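Local coordinates for response regulator protein (Burkholderia pseudomallei, PDB 3RQI) that probably relays a two-component signal to transcription, accepting a phosphoryl group on a CheY-like receiver domain joined to a Fis-type helix-turn-helix domain, at residues N9-D14 and K45-E50; E28-A33 and S114-L119; D41-L46 and L67-P72; P72-D75 and R81-V84. One frame throughout, in Å; residues are numbered along the deposited sequence.

Contact 1 (N9-D14 and K45-E50)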
loop_
_atom_site.group_PDB
_atom_site.type_symbol
_atom_site.label_atom_id
_atom_site.label_comp_id
_atom_site.label_asym_id
_atom_site.label_seq_id
_atom_site.Cartn_x
_atom_site.Cartn_y
_atom_site.Cartn_z
ATOM N N ASN A 9 -21.716 13.746 -9.408
ATOM C CA ASN A 9 -21.674 12.649 -10.370
ATOM C C ASN A 9 -20.576 11.648 -9.997
ATOM O O ASN A 9 -19.439 12.031 -9.803
ATOM C CB ASN A 9 -21.458 13.210 -11.782
ATOM C CG ASN A 9 -22.614 14.110 -12.222
ATOM O OD1 ASN A 9 -23.759 13.671 -12.311
ATOM N ND2 ASN A 9 -22.310 15.367 -12.493
ATOM N N PHE A 10 -20.948 10.369 -9.920
ATOM C CA PHE A 10 -20.088 9.300 -9.452
ATOM C C PHE A 10 -20.011 8.201 -10.520
ATOM O O PHE A 10 -21.060 7.727 -10.998
ATOM C CB PHE A 10 -20.742 8.746 -8.160
ATOM C CG PHE A 10 -19.784 8.081 -7.217
ATOM C CD1 PHE A 10 -19.598 8.572 -5.928
ATOM C CD2 PHE A 10 -19.109 6.918 -7.604
ATOM C CE1 PHE A 10 -18.692 7.944 -5.044
ATOM C CE2 PHE A 10 -18.236 6.276 -6.731
ATOM C CZ PHE A 10 -18.019 6.785 -5.450
ATOM N N LEU A 11 -18.800 7.772 -10.871
ATOM C CA LEU A 11 -18.595 6.619 -11.806
ATOM C C LEU A 11 -18.071 5.421 -11.020
ATOM O O LEU A 11 -17.012 5.498 -10.424
ATOM C CB LEU A 11 -17.581 6.995 -12.867
ATOM C CG LEU A 11 -17.218 5.890 -13.921
ATOM C CD1 LEU A 11 -18.415 5.330 -14.675
ATOM C CD2 LEU A 11 -16.135 6.368 -14.923
ATOM N N VAL A 12 -18.834 4.348 -11.048
ATOM C CA VAL A 12 -18.444 3.087 -10.407
ATOM C C VAL A 12 -17.923 2.134 -11.489
ATOM O O VAL A 12 -18.696 1.721 -12.336
ATOM C CB VAL A 12 -19.644 2.478 -9.633
ATOM C CG1 VAL A 12 -19.299 1.035 -9.211
ATOM C CG2 VAL A 12 -20.030 3.369 -8.389
ATOM N N ILE A 13 -16.649 1.770 -11.414
ATOM C CA ILE A 13 -16.054 0.840 -12.409
ATOM C C ILE A 13 -15.758 -0.483 -11.702
ATOM O O ILE A 13 -14.818 -0.583 -10.901
ATOM C CB ILE A 13 -14.745 1.405 -12.973
ATOM C CG1 ILE A 13 -15.014 2.774 -13.645
ATOM C CG2 ILE A 13 -14.129 0.386 -13.983
ATOM C CD1 ILE A 13 -13.725 3.598 -13.826
ATOM N N ASP A 14 -16.570 -1.505 -11.986
ATOM C CA ASP A 14 -16.398 -2.830 -11.378
ATOM C C ASP A 14 -17.114 -3.841 -12.266
ATOM O O ASP A 14 -18.223 -3.568 -12.734
ATOM C CB ASP A 14 -16.978 -2.825 -9.930
ATOM C CG ASP A 14 -16.471 -3.956 -9.112
ATOM O OD1 ASP A 14 -16.680 -5.130 -9.516
ATOM O OD2 ASP A 14 -15.817 -3.713 -8.067
ATOM N N LYS A 45 -15.476 4.885 -22.370
ATOM C CA LYS A 45 -16.639 5.493 -23.059
ATOM C C LYS A 45 -17.313 6.509 -22.134
ATOM O O LYS A 45 -17.439 7.681 -22.474
ATOM C CB LYS A 45 -17.640 4.388 -23.453
ATOM C CG LYS A 45 -18.710 4.803 -24.420
ATOM C CD LYS A 45 -19.188 3.593 -25.253
ATOM C CE LYS A 45 -20.375 3.915 -26.116
ATOM N NZ LYS A 45 -20.844 2.692 -26.862
ATOM N N LEU A 46 -17.691 6.058 -20.948
ATOM C CA LEU A 46 -18.303 6.955 -19.966
ATOM C C LEU A 46 -17.429 8.135 -19.538
ATOM O O LEU A 46 -17.916 9.282 -19.474
ATOM C CB LEU A 46 -18.774 6.159 -18.731
ATOM C CG LEU A 46 -20.140 5.518 -18.979
ATOM C CD1 LEU A 46 -20.357 4.365 -17.975
ATOM C CD2 LEU A 46 -21.346 6.513 -18.940
ATOM N N ALA A 47 -16.151 7.848 -19.239
ATOM C CA ALA A 47 -15.212 8.859 -18.754
ATOM C C ALA A 47 -14.842 9.855 -19.849
ATOM O O ALA A 47 -14.267 10.916 -19.579
ATOM C CB ALA A 47 -13.957 8.188 -18.146
ATOM N N GLY A 48 -15.197 9.509 -21.099
ATOM C CA GLY A 48 -15.005 10.425 -22.238
ATOM C C GLY A 48 -16.252 11.199 -22.589
ATOM O O GLY A 48 -16.210 12.069 -23.493
ATOM N N ALA A 49 -17.358 10.901 -21.892
ATOM C CA ALA A 49 -18.645 11.474 -22.281
ATOM C C ALA A 49 -19.247 12.446 -21.270
ATOM O O ALA A 49 -20.002 13.325 -21.634
ATOM C CB ALA A 49 -19.648 10.354 -22.600
ATOM N N GLU A 50 -18.885 12.296 -20.000
ATOM C CA GLU A 50 -19.526 13.049 -18.940
ATOM C C GLU A 50 -18.455 13.353 -17.870
ATOM O O GLU A 50 -17.476 12.620 -17.739
ATOM C CB GLU A 50 -20.681 12.166 -18.391
ATOM C CG GLU A 50 -20.982 12.235 -16.909
ATOM C CD GLU A 50 -22.236 11.419 -16.538
ATOM O OE1 GLU A 50 -22.719 10.625 -17.387
ATOM O OE2 GLU A 50 -22.709 11.567 -15.386
#
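The receiver fold places helix 40-47 over strand 9-13, and Leu11, Leu46 and Ala47 form the packing there. The helix belongs to the crossover from strand 33-37 to strand 54-56, which lie on either side of strand 9-13 in the parallel sheet. Leu11 carries CG anti to its backbone N (chi1 179°), and its two methyls divide the work: CD1 lies 3.9 Å from Leu46 CD1, while CD2 meets Ala47 CB at 4.3 Å. Leu46 CB also approaches Leu11 CD1, at 4.2 Å.

Nearer the start of the strand the partners turn polar. Asn9 OD1 and Glu50 OE2 stand 3.9 Å apart, with the amide and carboxylate planes nearly perpendicular (87°). The nearest atoms are both oxygens, and no hydrogen bond joins the groups. Glu50 OE1 instead has a long, weak ion pair with Arg35. The turn carrying Glu50 has its own bonds: Leu46 O accepts from both Ala49 N (3.0 Å) and Glu50 N (3.2 Å), and Gln77 NE2 binds Ala47 O and Glu50 O. Cohesion between strand and helix thus comes from the leucine and alanine methyls, while the polar pair only borders them.

Contact 2 (E28-A33 and S114-L119)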
loop_
_atom_site.group_PDB
_atom_site.type_symbol
_atom_site.label_atom_id
_atom_site.label_comp_id
_atom_site.label_asym_id
_atom_site.label_seq_id
_atom_site.Cartn_x
_atom_site.Cartn_y
_atom_site.Cartn_z
ATOM N N GLU A 28 -26.861 6.697 -4.475
ATOM C CA GLU A 28 -28.051 7.430 -4.930
ATOM C C GLU A 28 -28.893 7.876 -3.732
ATOM O O GLU A 28 -29.379 8.997 -3.716
ATOM C CB GLU A 28 -28.895 6.614 -5.906
ATOM C CG GLU A 28 -28.245 6.421 -7.232
ATOM C CD GLU A 28 -28.763 5.208 -7.999
ATOM O OE1 GLU A 28 -29.593 4.422 -7.475
ATOM O OE2 GLU A 28 -28.310 5.020 -9.143
ATOM N N ARG A 29 -29.020 7.027 -2.714
ATOM C CA ARG A 29 -29.790 7.412 -1.512
ATOM C C ARG A 29 -29.144 8.593 -0.792
ATOM O O ARG A 29 -29.807 9.286 -0.020
ATOM C CB ARG A 29 -29.951 6.244 -0.526
ATOM C CG ARG A 29 -30.858 5.110 -1.018
ATOM C CD ARG A 29 -31.220 4.123 0.112
ATOM N NE ARG A 29 -30.103 3.264 0.523
ATOM C CZ ARG A 29 -29.734 2.134 -0.087
ATOM N NH1 ARG A 29 -30.381 1.691 -1.163
ATOM N NH2 ARG A 29 -28.708 1.440 0.383
ATOM N N ARG A 30 -27.854 8.816 -1.058
ATOM C CA ARG A 30 -27.128 9.951 -0.490
ATOM C C ARG A 30 -27.056 11.125 -1.460
ATOM O O ARG A 30 -26.338 12.107 -1.237
ATOM C CB ARG A 30 -25.734 9.508 -0.051
ATOM C CG ARG A 30 -25.771 8.706 1.225
ATOM C CD ARG A 30 -24.589 7.775 1.384
ATOM N NE ARG A 30 -24.696 6.997 2.624
ATOM C CZ ARG A 30 -25.356 5.845 2.765
ATOM N NH1 ARG A 30 -25.985 5.260 1.744
ATOM N NH2 ARG A 30 -25.381 5.261 3.956
ATOM N N GLY A 31 -27.796 11.022 -2.554
ATOM C CA GLY A 31 -27.890 12.141 -3.487
ATOM C C GLY A 31 -26.888 12.185 -4.618
ATOM O O GLY A 31 -26.797 13.199 -5.314
ATOM N N TYR A 32 -26.128 11.099 -4.826
ATOM C CA TYR A 32 -25.207 11.063 -5.949
ATOM C C TYR A 32 -25.920 10.544 -7.181
ATOM O O TYR A 32 -26.874 9.781 -7.069
ATOM C CB TYR A 32 -23.953 10.191 -5.645
ATOM C CG TYR A 32 -23.113 10.808 -4.560
ATOM C CD1 TYR A 32 -22.018 11.601 -4.873
ATOM C CD2 TYR A 32 -23.451 10.646 -3.215
ATOM C CE1 TYR A 32 -21.263 12.218 -3.855
ATOM C CE2 TYR A 32 -22.718 11.257 -2.194
ATOM C CZ TYR A 32 -21.611 12.033 -2.530
ATOM O OH TYR A 32 -20.884 12.653 -1.535
ATOM N N ALA A 33 -25.493 11.010 -8.345
ATOM C CA ALA A 33 -26.017 10.517 -9.605
ATOM C C ALA A 33 -24.934 9.553 -10.084
ATOM O O ALA A 33 -23.818 9.994 -10.327
ATOM C CB ALA A 33 -26.154 11.662 -10.585
ATOM N N SER A 114 -17.627 4.918 4.393
ATOM C CA SER A 114 -16.162 4.848 4.386
ATOM C C SER A 114 -15.577 5.103 2.993
ATOM O O SER A 114 -14.480 5.653 2.858
ATOM C CB SER A 114 -15.664 3.550 4.982
ATOM O OG SER A 114 -15.859 2.463 4.138
ATOM N N ILE A 115 -16.345 4.723 1.975
ATOM C CA ILE A 115 -15.945 4.989 0.582
ATOM C C ILE A 115 -15.945 6.502 0.375
ATOM O O ILE A 115 -14.951 7.049 -0.094
ATOM C CB ILE A 115 -16.884 4.266 -0.430
ATOM C CG1 ILE A 115 -16.557 2.779 -0.425
ATOM C CG2 ILE A 115 -16.702 4.827 -1.887
ATOM C CD1 ILE A 115 -17.590 1.944 -1.119
ATOM N N LEU A 116 -17.041 7.184 0.763
ATOM C CA LEU A 116 -17.084 8.650 0.695
ATOM C C LEU A 116 -15.967 9.312 1.515
ATOM O O LEU A 116 -15.330 10.266 1.035
ATOM C CB LEU A 116 -18.480 9.186 1.079
ATOM C CG LEU A 116 -19.584 8.844 0.056
ATOM C CD1 LEU A 116 -21.011 9.136 0.598
ATOM C CD2 LEU A 116 -19.382 9.534 -1.310
ATOM N N ALA A 117 -15.730 8.817 2.741
ATOM C CA ALA A 117 -14.650 9.350 3.597
ATOM C C ALA A 117 -13.290 9.282 2.893
ATOM O O ALA A 117 -12.500 10.256 2.899
ATOM C CB ALA A 117 -14.604 8.580 4.966
ATOM N N ALA A 118 -13.047 8.141 2.256
ATOM C CA ALA A 118 -11.760 7.841 1.587
ATOM C C ALA A 118 -11.539 8.727 0.360
ATOM O O ALA A 118 -10.401 8.962 -0.077
ATOM C CB ALA A 118 -11.704 6.407 1.216
ATOM N N LEU A 119 -12.632 9.252 -0.178
ATOM C CA LEU A 119 -12.549 10.180 -1.312
ATOM C C LEU A 119 -12.259 11.632 -0.995
ATOM O O LEU A 119 -12.052 12.435 -1.912
ATOM C CB LEU A 119 -13.845 10.099 -2.122
ATOM C CG LEU A 119 -13.920 8.866 -3.003
ATOM C CD1 LEU A 119 -15.398 8.511 -3.333
ATOM C CD2 LEU A 119 -13.100 9.054 -4.315
#
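Gly31 N gives a 2.8 Å hydrogen bond to Glu28 O, closing the turn that delivers Arg30 and Tyr32 to Leu116. Together with the bond from Tyr32 N to Leu27 O it makes a Schellman motif, which ends helix 17-29. Gly31 is the C-prime residue, and its positive phi (91°) swings the chain from the helix toward strand 33-37.

Leu116 stands on helix 112-118 and sends both methyls across. Its CD2 is 3.5 Å from Tyr32 OH and 3.6 Å from Tyr32 CZ, so the phenol end of the ring is what it touches. CD1 is shared, lying 3.9 Å from Tyr32 CE2 and an equal 3.9 Å from Arg30 CD. The tyrosine and leucine side chains reach for each other from opposite directions. With CG beside the backbone N (chi1 -66°), Tyr32 directs its ring toward helix 112-118, onto Leu116.

Arg30 supplies only the methylene part of its chain to the leucine. Its NH1 instead bonds to Gly26 O, in the last turns of the helix that precedes it. Lys8 serves both residues: it makes a cation-pi contact with the Tyr32 ring, and its NZ bonds to Arg30 O. Leu116 also touches Phe10 of strand 9-13 and Leu27 of helix 17-29, which joins this surface contact to both.

Across the interface the contact is therefore purely van der Waals: a leucine fork against a phenol and an arginine methylene, with the arginine's NH1 bonded outside the interface.

Contact 3 (D41-L46 and L67-P72)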
loop_
_atom_site.group_PDB
_atom_site.type_symbol
_atom_site.label_atom_id
_atom_site.label_comp_id
_atom_site.label_asym_id
_atom_site.label_seq_id
_atom_site.Cartn_x
_atom_site.Cartn_y
_atom_site.Cartn_z
ATOM N N ASP A 41 -13.649 -0.899 -21.767
ATOM C CA ASP A 41 -14.317 -0.197 -22.868
ATOM C C ASP A 41 -15.415 0.754 -22.349
ATOM O O ASP A 41 -15.489 1.939 -22.715
ATOM C CB ASP A 41 -14.898 -1.256 -23.810
ATOM C CG ASP A 41 -15.595 -0.663 -24.998
ATOM O OD1 ASP A 41 -14.925 -0.001 -25.819
ATOM O OD2 ASP A 41 -16.809 -0.885 -25.118
ATOM N N GLU A 42 -16.290 0.209 -21.509
ATOM C CA GLU A 42 -17.363 1.025 -20.921
ATOM C C GLU A 42 -16.818 2.161 -20.060
ATOM O O GLU A 42 -17.368 3.266 -20.062
ATOM C CB GLU A 42 -18.281 0.133 -20.069
ATOM C CG GLU A 42 -19.070 -0.882 -20.895
ATOM C CD GLU A 42 -20.086 -1.686 -20.074
ATOM O OE1 GLU A 42 -20.122 -1.561 -18.837
ATOM O OE2 GLU A 42 -20.859 -2.459 -20.684
ATOM N N ALA A 43 -15.783 1.869 -19.271
ATOM C CA ALA A 43 -15.194 2.906 -18.395
ATOM C C ALA A 43 -14.674 4.076 -19.244
ATOM O O ALA A 43 -14.899 5.230 -18.912
ATOM C CB ALA A 43 -14.061 2.325 -17.500
ATOM N N LEU A 44 -13.927 3.761 -20.300
ATOM C CA LEU A 44 -13.379 4.841 -21.156
ATOM C C LEU A 44 -14.443 5.603 -21.935
ATOM O O LEU A 44 -14.323 6.834 -22.124
ATOM C CB LEU A 44 -12.280 4.285 -22.074
ATOM C CG LEU A 44 -11.063 3.783 -21.284
ATOM C CD1 LEU A 44 -10.101 3.083 -22.221
ATOM C CD2 LEU A 44 -10.333 4.893 -20.535
ATOM N N LYS A 45 -15.476 4.885 -22.370
ATOM C CA LYS A 45 -16.639 5.493 -23.059
ATOM C C LYS A 45 -17.313 6.509 -22.134
ATOM O O LYS A 45 -17.439 7.681 -22.474
ATOM C CB LYS A 45 -17.640 4.388 -23.453
ATOM C CG LYS A 45 -18.710 4.803 -24.420
ATOM C CD LYS A 45 -19.188 3.593 -25.253
ATOM C CE LYS A 45 -20.375 3.915 -26.116
ATOM N NZ LYS A 45 -20.844 2.692 -26.862
ATOM N N LEU A 46 -17.691 6.058 -20.948
ATOM C CA LEU A 46 -18.303 6.955 -19.966
ATOM C C LEU A 46 -17.429 8.135 -19.538
ATOM O O LEU A 46 -17.916 9.282 -19.474
ATOM C CB LEU A 46 -18.774 6.159 -18.731
ATOM C CG LEU A 46 -20.140 5.518 -18.979
ATOM C CD1 LEU A 46 -20.357 4.365 -17.975
ATOM C CD2 LEU A 46 -21.346 6.513 -18.940
ATOM N N LEU A 67 -5.908 -1.221 -12.893
ATOM C CA LEU A 67 -4.748 -0.384 -12.635
ATOM C C LEU A 67 -4.410 0.430 -13.878
ATOM O O LEU A 67 -4.087 1.628 -13.792
ATOM C CB LEU A 67 -3.579 -1.297 -12.265
ATOM C CG LEU A 67 -2.357 -0.713 -11.590
ATOM C CD1 LEU A 67 -2.749 -0.006 -10.283
ATOM C CD2 LEU A 67 -1.402 -1.876 -11.295
ATOM N N SER A 68 -4.498 -0.227 -15.041
ATOM C CA SER A 68 -4.180 0.383 -16.344
ATOM C C SER A 68 -5.139 1.509 -16.729
ATOM O O SER A 68 -4.848 2.304 -17.645
ATOM C CB SER A 68 -4.162 -0.705 -17.428
ATOM O OG SER A 68 -5.501 -1.086 -17.785
ATOM N N LEU A 69 -6.282 1.580 -16.042
ATOM C CA LEU A 69 -7.281 2.623 -16.310
ATOM C C LEU A 69 -6.981 3.921 -15.579
ATOM O O LEU A 69 -7.478 4.976 -15.954
ATOM C CB LEU A 69 -8.708 2.180 -15.904
ATOM C CG LEU A 69 -9.494 1.236 -16.787
ATOM C CD1 LEU A 69 -10.838 0.924 -16.081
ATOM C CD2 LEU A 69 -9.722 1.947 -18.149
ATOM N N ILE A 70 -6.157 3.864 -14.536
ATOM C CA ILE A 70 -6.068 5.033 -13.652
ATOM C C ILE A 70 -5.459 6.273 -14.355
ATOM O O ILE A 70 -6.024 7.376 -14.278
ATOM C CB ILE A 70 -5.295 4.683 -12.395
ATOM C CG1 ILE A 70 -6.079 3.631 -11.602
ATOM C CG2 ILE A 70 -5.087 5.968 -11.558
ATOM C CD1 ILE A 70 -5.264 2.943 -10.476
ATOM N N ALA A 71 -4.313 6.104 -15.019
ATOM C CA ALA A 71 -3.717 7.228 -15.755
ATOM C C ALA A 71 -4.649 7.843 -16.829
ATOM O O ALA A 71 -4.805 9.070 -16.857
ATOM C CB ALA A 71 -2.322 6.838 -16.359
ATOM N N PRO A 72 -5.254 7.009 -17.707
ATOM C CA PRO A 72 -6.192 7.569 -18.705
ATOM C C PRO A 72 -7.401 8.278 -18.060
ATOM O O PRO A 72 -7.848 9.312 -18.554
ATOM C CB PRO A 72 -6.645 6.359 -19.512
ATOM C CG PRO A 72 -5.827 5.211 -19.101
ATOM C CD PRO A 72 -4.907 5.600 -17.997
#
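Leu69 bridges to Ala43 and Leu44, and following its side chain outward traces most of this contact. CB points at the neighbouring helix. With CG beside the backbone N (chi1 -78°) and CD1 anti to CA (chi2 177°), the branch then opens into two methyls aimed at different residues. CD1 reaches Ala43 CB at 3.8 Å. CD2 meets Leu44, lying 3.8 Å from its CD2 and 3.9 Å from its CG.

Leu44 starts from a CB that does not aim directly at the other helix, but its tip bends inward. There CD2 touches both Leu69 CD2 and, at 4.1 Å, Pro72 CB. Leu69 is buried whereas Leu44 is exposed, so the packing grades from the interior at Ala43 to the solvent-facing margin at Leu44 and Pro72.

The two short helical segments run almost parallel, 13° apart, and their axes come no closer than 11.1 Å. That is a wide spacing, and the leucines span it. Pro72 has no N-H to offer, and helix 67-76 is kinked where its nitrogen lacks a bond to the preceding turn; the proline ring nevertheless presents CB to the contact.

Both helices cover the same side of the parallel sheet. Ala43 and Leu69 rest on Ile13 of strand 9-13, and Ala43 also touches Ala37 of strand 33-37. On its far flank helix 67-76 packs through Leu67 and Ile70 against helix 91-100, and Leu67 meets Ala128 of the second subunit.

Contact 4 (P72-D75 and R81-V84). With SO4 (sulfate ion), chain D.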
loop_
_atom_site.group_PDB
_atom_site.type_symbol
_atom_site.label_atom_id
_atom_site.label_comp_id
_atom_site.label_asym_id
_atom_site.label_seq_id
_atom_site.Cartn_x
_atom_site.Cartn_y
_atom_site.Cartn_z
ATOM N N PRO A 72 -5.254 7.009 -17.707
ATOM C CA PRO A 72 -6.192 7.569 -18.705
ATOM C C PRO A 72 -7.401 8.278 -18.060
ATOM O O PRO A 72 -7.848 9.312 -18.554
ATOM C CB PRO A 72 -6.645 6.359 -19.512
ATOM C CG PRO A 72 -5.827 5.211 -19.101
ATOM C CD PRO A 72 -4.907 5.600 -17.997
ATOM N N LEU A 73 -7.896 7.746 -16.951
ATOM C CA LEU A 73 -8.970 8.387 -16.223
ATOM C C LEU A 73 -8.547 9.752 -15.671
ATOM O O LEU A 73 -9.301 10.711 -15.733
ATOM C CB LEU A 73 -9.470 7.481 -15.094
ATOM C CG LEU A 73 -10.304 6.251 -15.449
ATOM C CD1 LEU A 73 -10.539 5.401 -14.198
ATOM C CD2 LEU A 73 -11.673 6.656 -16.087
ATOM N N CYS A 74 -7.343 9.847 -15.098
ATOM C CA CYS A 74 -6.870 11.134 -14.630
ATOM C C CYS A 74 -6.776 12.128 -15.787
ATOM O O CYS A 74 -7.029 13.313 -15.584
ATOM C CB CYS A 74 -5.502 10.995 -13.977
ATOM S SG CYS A 74 -5.529 10.129 -12.444
ATOM N N ASP A 75 -6.390 11.654 -16.976
ATOM C CA ASP A 75 -6.231 12.561 -18.156
ATOM C C ASP A 75 -7.590 13.054 -18.602
ATOM O O ASP A 75 -7.741 14.207 -19.003
ATOM C CB ASP A 75 -5.578 11.820 -19.318
ATOM C CG ASP A 75 -4.103 11.569 -19.098
ATOM O OD1 ASP A 75 -3.561 12.010 -18.078
ATOM O OD2 ASP A 75 -3.476 10.925 -19.967
ATOM N N ARG A 81 -11.951 12.998 -7.938
ATOM C CA ARG A 81 -11.282 12.202 -6.880
ATOM C C ARG A 81 -11.424 10.745 -7.276
ATOM O O ARG A 81 -12.499 10.310 -7.634
ATOM C CB ARG A 81 -11.945 12.440 -5.519
ATOM C CG ARG A 81 -12.157 13.885 -5.088
ATOM C CD ARG A 81 -10.959 14.588 -4.521
ATOM N NE ARG A 81 -10.203 13.831 -3.502
ATOM C CZ ARG A 81 -8.955 14.131 -3.160
ATOM N NH1 ARG A 81 -8.323 15.160 -3.734
ATOM N NH2 ARG A 81 -8.313 13.401 -2.259
ATOM N N ILE A 82 -10.326 9.990 -7.255
ATOM C CA ILE A 82 -10.326 8.638 -7.771
ATOM C C ILE A 82 -9.861 7.689 -6.668
ATOM O O ILE A 82 -8.791 7.873 -6.068
ATOM C CB ILE A 82 -9.392 8.545 -9.028
ATOM C CG1 ILE A 82 -9.988 9.388 -10.192
ATOM C CG2 ILE A 82 -9.230 7.096 -9.448
ATOM C CD1 ILE A 82 -9.082 9.444 -11.411
ATOM N N LEU A 83 -10.667 6.660 -6.385
ATOM C CA LEU A 83 -10.383 5.729 -5.284
ATOM C C LEU A 83 -10.317 4.318 -5.883
ATOM O O LEU A 83 -11.253 3.876 -6.576
ATOM C CB LEU A 83 -11.547 5.783 -4.267
ATOM C CG LEU A 83 -11.602 4.665 -3.221
ATOM C CD1 LEU A 83 -10.443 4.819 -2.160
ATOM C CD2 LEU A 83 -12.996 4.646 -2.530
ATOM N N VAL A 84 -9.239 3.607 -5.621
ATOM C CA VAL A 84 -9.202 2.147 -5.921
ATOM C C VAL A 84 -9.967 1.438 -4.829
ATOM O O VAL A 84 -9.776 1.693 -3.615
ATOM C CB VAL A 84 -7.759 1.568 -5.994
ATOM C CG1 VAL A 84 -7.791 -0.004 -6.049
ATOM C CG2 VAL A 84 -7.009 2.149 -7.212
HETATM S S SO4 D . -4.955 14.775 -1.238
HETATM O O1 SO4 D . -5.876 14.002 -0.444
HETATM O O2 SO4 D . -4.815 16.108 -0.636
HETATM O O3 SO4 D . -3.666 14.073 -1.263
HETATM O O4 SO4 D . -5.433 14.931 -2.620
#
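Ile82 carries helix 67-76 on strand 81-86, touching Cys74 and Leu73 at the last step of the beta-alpha-beta crossover that begins at strand 54-56 in the receiver fold. The apolar part rests on one methyl. Ile82 CD1 lies 3.8 Å from Cys74 SG and 4.2 Å from Leu73 CB. It also comes within 4.1 Å of Cys74 N, so the isoleucine tip also reaches the helix backbone. An extended outer chain (chi2 175°) carries CD1 that far from the strand. Leu73 and Ile82 both pack on Val57 as well.

No hydrogen bond joins helix and strand here; those of the strand residues go elsewhere. Ile82 N donates to Asp103 OD2, and Arg81 NE to Leu119 O. The arginine chain, bent at chi2 and chi3, brings its guanidinium to a sulfate, probably from the crystallisation liquor. The ion is also bonded by Asn122 N and by Lys99 NZ of the second subunit, which places it between the two chains.

Sulfate O4 takes two arginine bonds, from NH1 at 3.1 Å (154° at the hydrogen) and from NH2 at a longer 3.3 Å. NH2 donates as well to O1, 3.1 Å away and close to the guanidinium plane at its edge.

How the contacts relate
From the N terminus, contact 1 closes the first loop, bringing helix 40-47 back to strand 9-13. Contact 2 opens within that loop at residue 28 and closes only at helix 112-118, so the two cross. Contact 3 starts on the helix where contact 1 ends, and contact 4 starts at Pro72, where contact 3 ends; both fall within the span from 28 to 119. Contacts 1, 3 and 4 thus run in relay along one face of the parallel sheet. Contact 2, on the opposite face, joins the turn after helix 17-29 to helix 112-118. The sheet links it to the others: Phe10 N probably bonds to Ala33 O, and Leu83 packs against Ile115, Ala118 and Leu119.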